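Local coordinates for sugar ABC transporter, periplasmic sugar-binding protein (PDB 4IRX) that binds myo-inositol in the periplasm of Caulobacter crescentus and probably delivers it to the membrane part of an ABC transporter, at residues A[226-231]-A[245-250]; A[11-16]-A[39-44]; A[95-100]-A[143-148]. All coordinates share one frame; numbering follows the deposited sequence.

Interaction 1: residues A[226-231]-A[245-250]; sequences IGFDAI and ATVEQN. With INS (1,2,3,4,5,6-hexahydroxy-cyclohexane), chain C.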
ATOM      1  N   ILE A 226     -10.642   3.005  10.939  1.00 12.97           N
ATOM      2  CA  ILE A 226      -9.212   3.251  10.882  1.00 10.38           C
ATOM      3  C   ILE A 226      -8.749   2.866   9.507  1.00 10.60           C
ATOM      4  O   ILE A 226      -9.177   1.832   8.970  1.00 12.22           O
ATOM      5  CB  ILE A 226      -8.429   2.397  11.896  1.00 15.42           C
ATOM      6  CG1 ILE A 226      -8.880   2.701  13.310  1.00 19.86           C
ATOM      7  CG2 ILE A 226      -6.947   2.678  11.798  1.00 15.22           C
ATOM      8  CD1 ILE A 226      -7.827   2.347  14.308  1.00 29.75           C
ATOM      9  N   GLY A 227      -7.916   3.711   8.909  1.00 11.14           N
ATOM     10  CA  GLY A 227      -7.379   3.436   7.587  1.00  9.73           C
ATOM     11  C   GLY A 227      -5.866   3.247   7.591  1.00  9.20           C
ATOM     12  O   GLY A 227      -5.226   3.013   8.615  1.00 11.96           O
ATOM     13  N   PHE A 228      -5.315   3.382   6.404  1.00 11.24           N
ATOM     14  CA  PHE A 228      -3.887   3.198   6.172  1.00  9.30           C
ATOM     15  C   PHE A 228      -3.574   4.011   4.934  1.00  7.87           C
ATOM     16  O   PHE A 228      -4.264   3.881   3.924  1.00  9.92           O
ATOM     17  CB  PHE A 228      -3.601   1.701   5.931  1.00 10.69           C
ATOM     18  CG  PHE A 228      -2.162   1.282   6.212  1.00 10.10           C
ATOM     19  CD1 PHE A 228      -1.131   1.652   5.354  1.00 10.20           C
ATOM     20  CD2 PHE A 228      -1.858   0.504   7.331  1.00 11.34           C
ATOM     21  CE1 PHE A 228       0.214   1.263   5.613  1.00 10.46           C
ATOM     22  CE2 PHE A 228      -0.540   0.096   7.604  1.00 12.00           C
ATOM     23  CZ  PHE A 228       0.511   0.477   6.741  1.00 11.20           C
ATOM     24  N   ASP A 229      -2.546   4.854   5.008  1.00  7.73           N
ATOM     25  CA  ASP A 229      -1.923   5.628   3.881  1.00 10.94           C
ATOM     26  C   ASP A 229      -1.737   7.101   4.217  1.00  8.99           C
ATOM     27  O   ASP A 229      -0.884   7.753   3.639  1.00 10.48           O
ATOM     28  CB  ASP A 229      -2.644   5.584   2.506  1.00  9.73           C
ATOM     29  CG  ASP A 229      -2.567   4.234   1.837  1.00 11.98           C
ATOM     30  OD1 ASP A 229      -1.729   3.409   2.253  1.00 10.59           O
ATOM     31  OD2 ASP A 229      -3.364   3.987   0.908  1.00 11.10           O
ATOM     32  N   ALA A 230      -2.555   7.626   5.122  1.00  8.29           N
ATOM     33  CA  ALA A 230      -2.533   9.059   5.452  1.00 10.72           C
ATOM     34  C   ALA A 230      -2.708   9.955   4.223  1.00 11.05           C
ATOM     35  O   ALA A 230      -2.001  10.953   4.057  1.00 11.04           O
ATOM     36  CB  ALA A 230      -1.257   9.429   6.239  1.00 11.12           C
ATOM     37  N   ILE A 231      -3.648   9.605   3.357  1.00 12.33           N
ATOM     38  CA  ILE A 231      -3.930  10.485   2.230  1.00 11.37           C
ATOM     39  C   ILE A 231      -4.676  11.714   2.765  1.00 12.19           C
ATOM     40  O   ILE A 231      -5.311  11.641   3.813  1.00 11.14           O
ATOM     41  CB  ILE A 231      -4.733   9.789   1.090  1.00 12.30           C
ATOM     42  CG1 ILE A 231      -6.165   9.503   1.517  1.00 12.21           C
ATOM     43  CG2 ILE A 231      -4.019   8.497   0.636  1.00 12.33           C
ATOM     44  CD1 ILE A 231      -7.015   8.798   0.409  1.00 14.15           C
ATOM     45  N   ALA A 245      -8.194   7.297  12.958  1.00 12.03           N
ATOM     46  CA  ALA A 245      -6.769   7.133  12.737  1.00 11.74           C
ATOM     47  C   ALA A 245      -6.475   6.628  11.355  1.00 12.04           C
ATOM     48  O   ALA A 245      -7.354   6.087  10.668  1.00 11.53           O
ATOM     49  CB  ALA A 245      -6.160   6.175  13.795  1.00 13.20           C
ATOM     50  N   THR A 246      -5.228   6.828  10.942  1.00 10.20           N
ATOM     51  CA  THR A 246      -4.718   6.218   9.726  1.00 10.07           C
ATOM     52  C   THR A 246      -3.250   5.897   9.997  1.00 11.35           C
ATOM     53  O   THR A 246      -2.796   5.992  11.144  1.00 14.02           O
ATOM     54  CB  THR A 246      -4.937   7.119   8.457  1.00 10.85           C
ATOM     55  OG1 THR A 246      -4.449   6.444   7.286  1.00 10.98           O
ATOM     56  CG2 THR A 246      -4.233   8.476   8.614  1.00 12.18           C
ATOM     57  N   VAL A 247      -2.534   5.449   8.980  1.00  9.20           N
ATOM     58  CA  VAL A 247      -1.142   5.060   9.175  1.00  9.51           C
ATOM     59  C   VAL A 247      -0.295   5.720   8.108  1.00  9.06           C
ATOM     60  O   VAL A 247      -0.584   5.580   6.917  1.00 10.09           O
ATOM     61  CB  VAL A 247      -0.948   3.517   9.121  1.00  8.22           C
ATOM     62  CG1 VAL A 247       0.520   3.163   9.355  1.00 11.63           C
ATOM     63  CG2 VAL A 247      -1.811   2.816  10.147  1.00 11.12           C
ATOM     64  N   GLU A 248       0.748   6.426   8.529  1.00  7.60           N
ATOM     65  CA  GLU A 248       1.729   7.010   7.627  1.00  8.65           C
ATOM     66  C   GLU A 248       2.786   5.995   7.250  1.00 10.58           C
ATOM     67  O   GLU A 248       3.391   5.353   8.126  1.00 11.47           O
ATOM     68  CB  GLU A 248       2.410   8.201   8.310  1.00  9.43           C
ATOM     69  CG  GLU A 248       3.587   8.772   7.512  1.00 11.33           C
ATOM     70  CD  GLU A 248       3.180   9.431   6.222  1.00 13.17           C
ATOM     71  OE1 GLU A 248       2.166  10.162   6.225  1.00 11.99           O
ATOM     72  OE2 GLU A 248       3.850   9.224   5.186  1.00 15.43           O
ATOM     73  N   GLN A 249       3.005   5.826   5.949  1.00  9.81           N
ATOM     74  CA  GLN A 249       4.018   4.899   5.451  1.00  9.19           C
ATOM     75  C   GLN A 249       5.032   5.527   4.498  1.00 11.27           C
ATOM     76  O   GLN A 249       5.849   4.816   3.874  1.00 12.21           O
ATOM     77  CB  GLN A 249       3.380   3.682   4.790  1.00 11.21           C
ATOM     78  CG  GLN A 249       2.482   3.963   3.598  1.00 10.15           C
ATOM     79  CD  GLN A 249       2.287   2.731   2.748  1.00 10.68           C
ATOM     80  OE1 GLN A 249       3.225   1.952   2.524  1.00 10.23           O
ATOM     81  NE2 GLN A 249       1.033   2.502   2.313  1.00 11.73           N
ATOM     82  N   ASN A 250       5.015   6.852   4.396  1.00  9.75           N
ATOM     83  CA  ASN A 250       6.039   7.583   3.624  1.00 11.31           C
ATOM     84  C   ASN A 250       6.275   7.093   2.194  1.00  9.95           C
ATOM     85  O   ASN A 250       7.398   6.756   1.811  1.00 11.21           O
ATOM     86  CB  ASN A 250       7.373   7.591   4.393  1.00 16.02           C
ATOM     87  CG  ASN A 250       7.396   8.625   5.510  1.00 23.83           C
ATOM     88  OD1 ASN A 250       7.525   9.826   5.252  1.00 34.24           O
ATOM     89  ND2 ASN A 250       7.259   8.169   6.744  1.00 28.47           N
TER
HETATM   90  C1  INS C 401      -0.340   0.436  -0.685  1.00  8.24           C
HETATM   91  C2  INS C 401      -1.418   1.397  -0.306  1.00  8.99           C
HETATM   92  C3  INS C 401      -2.503   1.340  -1.351  1.00  8.66           C
HETATM   93  C4  INS C 401      -3.085  -0.035  -1.418  1.00 10.19           C
HETATM   94  C5  INS C 401      -2.048  -1.009  -1.837  1.00  8.58           C
HETATM   95  C6  INS C 401      -0.866  -0.971  -0.896  1.00 10.68           C
HETATM   96  O1  INS C 401       0.676   0.439   0.286  1.00  8.29           O
HETATM   97  O2  INS C 401      -1.909   1.076   0.960  1.00 10.06           O
HETATM   98  O3  INS C 401      -3.500   2.295  -1.085  1.00  9.33           O
HETATM   99  O4  INS C 401      -4.175  -0.069  -2.283  1.00 11.40           O
HETATM  100  O5  INS C 401      -2.611  -2.281  -1.896  1.00 10.97           O
HETATM  101  O6  INS C 401       0.115  -1.907  -1.258  1.00  8.84           O
HETATM  102  O   HOH W   1       1.651   7.408   3.987  1.00 11.91           O
HETATM  103  O   HOH W   2       0.662  11.514   4.344  1.00 11.80           O

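Interaction 2: residues A[11-16]-A[39-44]; sequences VVVSFN and VKVQVL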
ATOM      1  N   VAL A  11      15.087   4.804 -16.412  1.00 11.98           N
ATOM      2  CA  VAL A  11      14.592   3.720 -15.579  1.00 11.29           C
ATOM      3  C   VAL A  11      13.139   3.458 -15.955  1.00 12.41           C
ATOM      4  O   VAL A  11      12.383   4.399 -16.221  1.00 14.74           O
ATOM      5  CB  VAL A  11      14.713   4.095 -14.065  1.00 11.75           C
ATOM      6  CG1 VAL A  11      14.010   3.092 -13.135  1.00 12.68           C
ATOM      7  CG2 VAL A  11      16.194   4.200 -13.666  1.00 12.76           C
ATOM      8  N   VAL A  12      12.753   2.188 -16.002  1.00  9.48           N
ATOM      9  CA  VAL A  12      11.357   1.834 -16.225  1.00 11.88           C
ATOM     10  C   VAL A  12      10.744   1.585 -14.858  1.00 10.57           C
ATOM     11  O   VAL A  12      11.346   0.899 -14.007  1.00 11.67           O
ATOM     12  CB  VAL A  12      11.210   0.583 -17.129  1.00 12.38           C
ATOM     13  CG1 VAL A  12       9.789   0.083 -17.130  1.00 12.80           C
ATOM     14  CG2 VAL A  12      11.653   0.914 -18.550  1.00 13.30           C
ATOM     15  N   VAL A  13       9.569   2.176 -14.653  1.00  9.27           N
ATOM     16  CA  VAL A  13       8.807   2.028 -13.424  1.00  9.62           C
ATOM     17  C   VAL A  13       7.445   1.465 -13.766  1.00 10.55           C
ATOM     18  O   VAL A  13       6.629   2.113 -14.428  1.00 12.75           O
ATOM     19  CB  VAL A  13       8.660   3.370 -12.688  1.00 11.21           C
ATOM     20  CG1 VAL A  13       7.999   3.154 -11.331  1.00 12.75           C
ATOM     21  CG2 VAL A  13      10.042   3.992 -12.495  1.00 12.54           C
ATOM     22  N   SER A  14       7.202   0.252 -13.288  1.00  9.86           N
ATOM     23  CA  SER A  14       5.961  -0.464 -13.535  1.00  9.70           C
ATOM     24  C   SER A  14       5.042  -0.468 -12.318  1.00 12.19           C
ATOM     25  O   SER A  14       5.365  -1.093 -11.312  1.00 10.73           O
ATOM     26  CB  SER A  14       6.287  -1.889 -13.958  1.00 12.63           C
ATOM     27  OG  SER A  14       5.082  -2.659 -14.033  1.00 14.54           O
ATOM     28  N   PHE A  15       3.907   0.228 -12.411  1.00 11.96           N
ATOM     29  CA  PHE A  15       2.947   0.299 -11.316  1.00 11.92           C
ATOM     30  C   PHE A  15       1.882  -0.761 -11.462  1.00 13.35           C
ATOM     31  O   PHE A  15       1.483  -1.067 -12.574  1.00 12.78           O
ATOM     32  CB  PHE A  15       2.272   1.681 -11.313  1.00 12.53           C
ATOM     33  CG  PHE A  15       3.141   2.784 -10.745  1.00 11.90           C
ATOM     34  CD1 PHE A  15       3.146   3.034  -9.385  1.00 16.67           C
ATOM     35  CD2 PHE A  15       3.936   3.572 -11.567  1.00 13.50           C
ATOM     36  CE1 PHE A  15       3.943   4.029  -8.841  1.00 18.15           C
ATOM     37  CE2 PHE A  15       4.741   4.575 -11.036  1.00 14.86           C
ATOM     38  CZ  PHE A  15       4.741   4.815  -9.669  1.00 14.50           C
ATOM     39  N   ASN A  16       1.420  -1.314 -10.353  1.00 12.97           N
ATOM     40  CA  ASN A  16       0.344  -2.297 -10.417  1.00 12.03           C
ATOM     41  C   ASN A  16      -0.981  -1.762 -10.951  1.00 15.42           C
ATOM     42  O   ASN A  16      -1.644  -2.455 -11.723  1.00 14.24           O
ATOM     43  CB  ASN A  16       0.136  -2.970  -9.059  1.00 11.78           C
ATOM     44  CG  ASN A  16      -0.088  -1.980  -7.947  1.00 13.56           C
ATOM     45  OD1 ASN A  16       0.797  -1.190  -7.634  1.00 14.78           O
ATOM     46  ND2 ASN A  16      -1.262  -2.029  -7.317  1.00 14.05           N
ATOM     47  N   VAL A  39      17.295  11.706 -14.559  1.00 11.78           N
ATOM     48  CA  VAL A  39      16.977  10.411 -15.144  1.00 14.77           C
ATOM     49  C   VAL A  39      15.606  10.450 -15.790  1.00 12.89           C
ATOM     50  O   VAL A  39      14.646  11.003 -15.235  1.00 14.78           O
ATOM     51  CB  VAL A  39      17.115   9.261 -14.081  1.00 13.67           C
ATOM     52  CG1 VAL A  39      16.067   9.347 -12.967  1.00 15.78           C
ATOM     53  CG2 VAL A  39      17.096   7.879 -14.729  1.00 17.23           C
ATOM     54  N   LYS A  40      15.491   9.851 -16.972  1.00 12.71           N
ATOM     55  CA  LYS A  40      14.180   9.722 -17.586  1.00 15.50           C
ATOM     56  C   LYS A  40      13.486   8.507 -16.996  1.00 14.81           C
ATOM     57  O   LYS A  40      14.090   7.438 -16.896  1.00 14.76           O
ATOM     58  CB  LYS A  40      14.300   9.570 -19.109  1.00 16.08           C
ATOM     59  CG  LYS A  40      12.943   9.576 -19.814  1.00 24.15           C
ATOM     60  CD  LYS A  40      13.080   9.512 -21.337  1.00 28.13           C
ATOM     61  CE  LYS A  40      11.739   9.754 -22.026  1.00 28.07           C
ATOM     62  NZ  LYS A  40      11.871   9.708 -23.527  1.00 29.06           N
ATOM     63  N   VAL A  41      12.243   8.667 -16.548  1.00 12.96           N
ATOM     64  CA  VAL A  41      11.472   7.509 -16.123  1.00 10.61           C
ATOM     65  C   VAL A  41      10.377   7.209 -17.126  1.00 11.21           C
ATOM     66  O   VAL A  41       9.659   8.114 -17.593  1.00 16.93           O
ATOM     67  CB  VAL A  41      10.894   7.634 -14.668  1.00 11.35           C
ATOM     68  CG1 VAL A  41      12.011   7.524 -13.641  1.00 15.43           C
ATOM     69  CG2 VAL A  41      10.065   8.935 -14.485  1.00 14.36           C
ATOM     70  N   GLN A  42      10.279   5.943 -17.507  1.00 12.42           N
ATOM     71  CA  GLN A  42       9.160   5.543 -18.332  1.00 11.96           C
ATOM     72  C   GLN A  42       8.198   4.789 -17.438  1.00 11.10           C
ATOM     73  O   GLN A  42       8.548   3.766 -16.866  1.00 13.23           O
ATOM     74  CB  GLN A  42       9.596   4.691 -19.528  1.00 14.36           C
ATOM     75  CG  GLN A  42      10.449   5.478 -20.505  1.00 16.46           C
ATOM     76  CD  GLN A  42      10.466   4.873 -21.903  1.00 20.61           C
ATOM     77  OE1 GLN A  42       9.415   4.592 -22.472  1.00 25.46           O
ATOM     78  NE2 GLN A  42      11.655   4.735 -22.481  1.00 27.62           N
ATOM     79  N   VAL A  43       6.990   5.324 -17.301  1.00 12.28           N
ATOM     80  CA  VAL A  43       6.015   4.786 -16.341  1.00 12.63           C
ATOM     81  C   VAL A  43       4.982   3.937 -17.038  1.00 15.19           C
ATOM     82  O   VAL A  43       4.349   4.392 -17.989  1.00 18.24           O
ATOM     83  CB  VAL A  43       5.301   5.929 -15.621  1.00 13.41           C
ATOM     84  CG1 VAL A  43       4.165   5.391 -14.748  1.00 15.35           C
ATOM     85  CG2 VAL A  43       6.329   6.729 -14.815  1.00 16.30           C
ATOM     86  N   LEU A  44       4.837   2.692 -16.583  1.00 13.28           N
ATOM     87  CA  LEU A  44       3.894   1.760 -17.170  1.00 14.27           C
ATOM     88  C   LEU A  44       2.832   1.421 -16.129  1.00 17.16           C
ATOM     89  O   LEU A  44       3.138   1.240 -14.940  1.00 19.21           O
ATOM     90  CB  LEU A  44       4.610   0.486 -17.613  1.00 15.95           C
ATOM     91  CG  LEU A  44       5.887   0.667 -18.448  1.00 18.38           C
ATOM     92  CD1 LEU A  44       6.541  -0.694 -18.740  1.00 18.56           C
ATOM     93  CD2 LEU A  44       5.571   1.432 -19.711  1.00 26.85           C
TER

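Interaction 3: residues A[95-100]-A[143-148]; sequences VDRNIA and SSSSIE. With INS (1,2,3,4,5,6-hexahydroxy-cyclohexane), chain C.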
ATOM      1  N   VAL A  95       8.974  -1.937  -5.116  1.00  8.44           N
ATOM      2  CA  VAL A  95       8.547  -0.824  -4.282  1.00  7.57           C
ATOM      3  C   VAL A  95       7.114  -1.075  -3.803  1.00  9.46           C
ATOM      4  O   VAL A  95       6.285  -1.628  -4.534  1.00  9.19           O
ATOM      5  CB  VAL A  95       8.679   0.541  -5.002  1.00  9.03           C
ATOM      6  CG1 VAL A  95       7.651   0.685  -6.114  1.00 11.78           C
ATOM      7  CG2 VAL A  95       8.522   1.712  -3.987  1.00 11.31           C
ATOM      8  N   ASP A  96       6.867  -0.696  -2.544  1.00  7.27           N
ATOM      9  CA  ASP A  96       5.573  -0.791  -1.862  1.00  9.34           C
ATOM     10  C   ASP A  96       5.182  -2.192  -1.430  1.00 10.30           C
ATOM     11  O   ASP A  96       4.804  -2.425  -0.272  1.00 10.46           O
ATOM     12  CB  ASP A  96       4.432  -0.158  -2.650  1.00 10.11           C
ATOM     13  CG  ASP A  96       3.127  -0.261  -1.896  1.00  9.92           C
ATOM     14  OD1 ASP A  96       2.974   0.475  -0.889  1.00 10.87           O
ATOM     15  OD2 ASP A  96       2.293  -1.095  -2.272  1.00 11.48           O
ATOM     16  N   ARG A  97       5.235  -3.121  -2.375  1.00  8.07           N
ATOM     17  CA  ARG A  97       5.048  -4.550  -2.070  1.00  8.56           C
ATOM     18  C   ARG A  97       6.162  -5.344  -2.750  1.00  8.18           C
ATOM     19  O   ARG A  97       6.762  -4.890  -3.744  1.00 10.05           O
ATOM     20  CB  ARG A  97       3.656  -5.087  -2.461  1.00 11.41           C
ATOM     21  CG  ARG A  97       3.377  -5.228  -3.968  1.00  9.58           C
ATOM     22  CD  ARG A  97       3.150  -3.900  -4.650  1.00  8.79           C
ATOM     23  NE  ARG A  97       1.926  -3.265  -4.156  1.00  9.60           N
ATOM     24  CZ  ARG A  97       0.681  -3.586  -4.520  1.00  9.63           C
ATOM     25  NH1 ARG A  97       0.441  -4.509  -5.441  1.00 11.63           N
ATOM     26  NH2 ARG A  97      -0.349  -2.974  -3.950  1.00 10.71           N
ATOM     27  N   ASN A  98       6.464  -6.502  -2.186  1.00  9.77           N
ATOM     28  CA  ASN A  98       7.642  -7.236  -2.621  1.00 13.03           C
ATOM     29  C   ASN A  98       7.377  -8.247  -3.732  1.00 13.71           C
ATOM     30  O   ASN A  98       6.254  -8.428  -4.174  1.00 12.60           O
ATOM     31  CB  ASN A  98       8.380  -7.857  -1.421  1.00 12.63           C
ATOM     32  CG  ASN A  98       7.599  -8.974  -0.743  1.00 12.12           C
ATOM     33  OD1 ASN A  98       6.931  -9.777  -1.401  1.00 15.84           O
ATOM     34  ND2 ASN A  98       7.706  -9.038   0.592  1.00 18.73           N
ATOM     35  N   ILE A  99       8.450  -8.836  -4.239  1.00 10.45           N
ATOM     36  CA  ILE A  99       8.359  -9.992  -5.117  1.00 13.48           C
ATOM     37  C   ILE A  99       8.998 -11.134  -4.360  1.00 15.94           C
ATOM     38  O   ILE A  99      10.103 -10.985  -3.823  1.00 18.92           O
ATOM     39  CB  ILE A  99       9.103  -9.743  -6.430  1.00 17.56           C
ATOM     40  CG1 ILE A  99       8.353  -8.702  -7.269  1.00 13.90           C
ATOM     41  CG2 ILE A  99       9.275 -11.058  -7.195  1.00 16.72           C
ATOM     42  CD1 ILE A  99       9.053  -8.300  -8.524  1.00 20.63           C
ATOM     43  N   ALA A 100       8.323 -12.281  -4.311  1.00 17.31           N
ATOM     44  CA  ALA A 100       8.776 -13.381  -3.461  1.00 19.22           C
ATOM     45  C   ALA A 100       8.553 -14.751  -4.087  1.00 17.37           C
ATOM     46  O   ALA A 100       7.672 -14.932  -4.935  1.00 18.89           O
ATOM     47  CB  ALA A 100       8.096 -13.305  -2.085  1.00 25.12           C
ATOM     48  N   SER A 143      -1.027  -8.854  -2.962  1.00 14.59           N
ATOM     49  CA  SER A 143       0.125  -8.035  -2.614  0.68 12.62           C
ATOM     50  C   SER A 143       0.728  -8.434  -1.257  1.00 12.96           C
ATOM     51  O   SER A 143       0.000  -8.662  -0.303  1.00 12.43           O
ATOM     52  CB  SER A 143      -0.325  -6.576  -2.565  0.68 13.84           C
ATOM     53  OG  SER A 143       0.693  -5.727  -2.071  0.68 11.56           O
ATOM     54  N   SER A 144       2.058  -8.482  -1.156  1.00 11.41           N
ATOM     55  CA  SER A 144       2.707  -8.678   0.148  1.00 11.44           C
ATOM     56  C   SER A 144       2.223  -7.668   1.190  1.00 13.87           C
ATOM     57  O   SER A 144       2.164  -7.965   2.381  1.00 11.40           O
ATOM     58  CB  SER A 144       4.233  -8.599   0.042  1.00 12.31           C
ATOM     59  OG  SER A 144       4.646  -7.255  -0.171  1.00 12.39           O
ATOM     60  N   SER A 145       1.846  -6.472   0.745  1.00  9.10           N
ATOM     61  CA  SER A 145       1.421  -5.457   1.696  1.00 10.44           C
ATOM     62  C   SER A 145       0.120  -5.859   2.385  1.00 13.56           C
ATOM     63  O   SER A 145      -0.049  -5.617   3.586  1.00 11.73           O
ATOM     64  CB  SER A 145       1.305  -4.095   1.032  1.00 13.48           C
ATOM     65  OG  SER A 145       0.347  -4.148  -0.006  1.00 13.66           O
ATOM     66  N   SER A 146      -0.794  -6.473   1.641  1.00 11.60           N
ATOM     67  CA  SER A 146      -2.035  -6.972   2.226  0.74 11.11           C
ATOM     68  C   SER A 146      -1.744  -8.132   3.164  1.00 12.80           C
ATOM     69  O   SER A 146      -2.189  -8.153   4.311  1.00 11.22           O
ATOM     70  CB  SER A 146      -2.984  -7.409   1.128  0.74 12.10           C
ATOM     71  OG  SER A 146      -4.215  -7.828   1.688  0.74 10.17           O
ATOM     72  N   ILE A 147      -1.001  -9.110   2.676  1.00 11.68           N
ATOM     73  CA  ILE A 147      -0.663 -10.273   3.482  1.00 13.18           C
ATOM     74  C   ILE A 147       0.006  -9.886   4.796  1.00 10.48           C
ATOM     75  O   ILE A 147      -0.372 -10.381   5.864  1.00 11.29           O
ATOM     76  CB  ILE A 147       0.226 -11.232   2.665  1.00 13.41           C
ATOM     77  CG1 ILE A 147      -0.557 -11.731   1.447  1.00 18.67           C
ATOM     78  CG2 ILE A 147       0.733 -12.361   3.537  1.00 15.27           C
ATOM     79  CD1 ILE A 147       0.296 -12.408   0.394  1.00 23.78           C
ATOM     80  N   GLU A 148       0.957  -8.965   4.731  1.00 10.62           N
ATOM     81  CA  GLU A 148       1.685  -8.556   5.931  1.00  9.30           C
ATOM     82  C   GLU A 148       0.876  -7.644   6.864  1.00 10.06           C
ATOM     83  O   GLU A 148       0.947  -7.769   8.092  1.00 10.75           O
ATOM     84  CB  GLU A 148       2.993  -7.877   5.531  1.00 10.49           C
ATOM     85  CG  GLU A 148       3.987  -8.856   4.933  1.00 13.16           C
ATOM     86  CD  GLU A 148       5.163  -8.161   4.298  1.00 22.84           C
ATOM     87  OE1 GLU A 148       5.238  -6.921   4.402  1.00 21.06           O
ATOM     88  OE2 GLU A 148       5.995  -8.856   3.681  1.00 38.25           O
TER
HETATM   89  C1  INS C 401      -0.340   0.436  -0.685  1.00  8.24           C
HETATM   90  C2  INS C 401      -1.418   1.397  -0.306  1.00  8.99           C
HETATM   91  C3  INS C 401      -2.503   1.340  -1.351  1.00  8.66           C
HETATM   92  C4  INS C 401      -3.085  -0.035  -1.418  1.00 10.19           C
HETATM   93  C5  INS C 401      -2.048  -1.009  -1.837  1.00  8.58           C
HETATM   94  C6  INS C 401      -0.866  -0.971  -0.896  1.00 10.68           C
HETATM   95  O1  INS C 401       0.676   0.439   0.286  1.00  8.29           O
HETATM   96  O2  INS C 401      -1.909   1.076   0.960  1.00 10.06           O
HETATM   97  O3  INS C 401      -3.500   2.295  -1.085  1.00  9.33           O
HETATM   98  O4  INS C 401      -4.175  -0.069  -2.283  1.00 11.40           O
HETATM   99  O5  INS C 401      -2.611  -2.281  -1.896  1.00 10.97           O
HETATM  100  O6  INS C 401       0.115  -1.907  -1.258  1.00  8.84           O
HETATM  101  O   HOH W   3       8.119  -6.795   3.135  1.00 35.75           O

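Interaction 1: residues A[226-231]-A[245-250]
Gln249 reaches past the ring of Phe228 to give the N-H groups of one amide to Asp229 and to the bound myo-inositol. Its CG lies between the backbone N and the carbonyl carbon (chi1 60°), and the chain beyond is extended. CB and CG both pass 4.1 Å from Phe228 CE1, and CD comes to 3.8 Å from that same atom, in the plane of the ring at its edge. The amide stands almost perpendicular to the ring, 89° between planes. At the tip, NE2 donates to Asp229 OD1 over 2.9 Å, meeting the oxygen on its anti side but 31° out of the carboxylate plane, and NE2 also donates to inositol O1. OD1 takes a second proton from inositol O2, while OD2 accepts from inositol O3 at 2.6 Å, a two-pronged grip on neighbouring hydroxyls. Val247 closes one face of Phe228, its CB placed 3.7 Å from the ring centroid in a CH-pi contact, and Arg149 adds a cation-pi interaction. An alanine in place of Phe228 would probably leave Val247 and Arg149 without their aromatic partner and open a gap beside the Gln249 side chain. Asp229 N bonds to the backbone at Val247 O, 2.8 Å, and Ala230 N to the side-chain hydroxyl OG1 of Thr246, which is also bonded to Asp203. Water bridges Asp229 O to Gln249 N. The chemistry is consistent with a coupling of ligand recognition to loop geometry, since one carboxylate oxygen serves both the amide that helps to position it and the sugar alcohol it binds.

Interaction 2: residues A[11-16]-A[39-44]
The ring of Phe15 is met at its rim by the 39-44 strand: Val43 CG1 lies near the ring plane, 3.7 Å from Phe15 CD2, and Leu44 O also approaches that edge. With Val43 CG1 anti to its backbone N (chi1 173°), that methyl lies by the ring edge. Phe23 of helix 21-37 also touches this ring. Among the flat peptide groups, Val11 N donates to Lys40 O and Phe15 N to Leu44 O, the latter at 2.8 Å. Between them Val13 N donates to Gln42 O in an almost straight bond (176°), and Val11 O and Val13 O accept from Gln42 N and Leu44 N. This is parallel pairing within a beta-alpha-beta unit, strand 10-15, helix 21-37 and strand 40-45, as in the Rossmann-like lobes of periplasmic binding proteins; strand 40-45 forms an outer margin of its sheet. Val11, Val13, Val41 and Val43 share one face, where Val13 CG2 is 4.2 Å from Val41 CG1 and helices 21-37 and 251-268 pack above them. Val11 CG2 further touches Val39 CG2 at 3.9 Å. On the other face Val12 CG1 lies 3.7 Å from Leu44 CD1, against helix 50-62, whose Gln53 takes up the hydroxyl of Ser14.

Interaction 3: residues A[95-100]-A[143-148]
Asn98 N donates to Ser144 OG over 2.8 Å in a bond that is close to linear (169°), and this is the firm join between the loop and the helix start. Ser144 OG lies between its backbone N and carbonyl carbon (chi1 73°), on the side that meets the loop. Next to it the packing is tight, with Arg97 CB 3.3 Å from Ser144 OG. In one of its two conformers Ser143 OG lies over the centre of the Arg97 guanidinium, a placing that is therefore doubtful. Arg97 is held from within its own loop as well, NE reaching Asp96 OD2 at 2.9 Å in a salt bridge that uses the anti lone pair, while Asp140 and Pro72 O take other N-H groups. Its NH2 donates to inositol O6, whose own proton goes to Asp96 OD2, and Asp96 OD1 accepts from inositol O1. The outer side is looser: Asn98 ND2 and Glu148 OE2 stand 3.5 Å apart, their planes turned 66°, and a water donates to Glu148 OE2 while holding Asn98 ND2 only weakly. The contact spans the ligand cleft, joining the loop after strand 91-95 of one lobe to the N-terminus of helix 144-160 in the other, with helices 21-37 and 113-127 nearby.

In the fold
Along the chain the three contacts follow in series: interaction 2 closes first, then interaction 3, then interaction 1. Centres of interactions 1 and 3 lie about 17 Å apart, those of 2 and 3 about 19 Å, and those of 1 and 2 about 25 Å. Interactions 1 and 3 touch through Gln249 and Asp96 and approach the same inositol, whereas interaction 2 reaches the site only indirectly, with Asn16 packing on Arg97. Interactions 1 and 2 involve opposite outer strands of the mixed sheet, 246-248 and 40-45, while 226-231 follows a strand of the other sheet. One contact thus lies within a single lobe, and two bring parts of both lobes to the ligand, consistent with a closed, loaded binding protein.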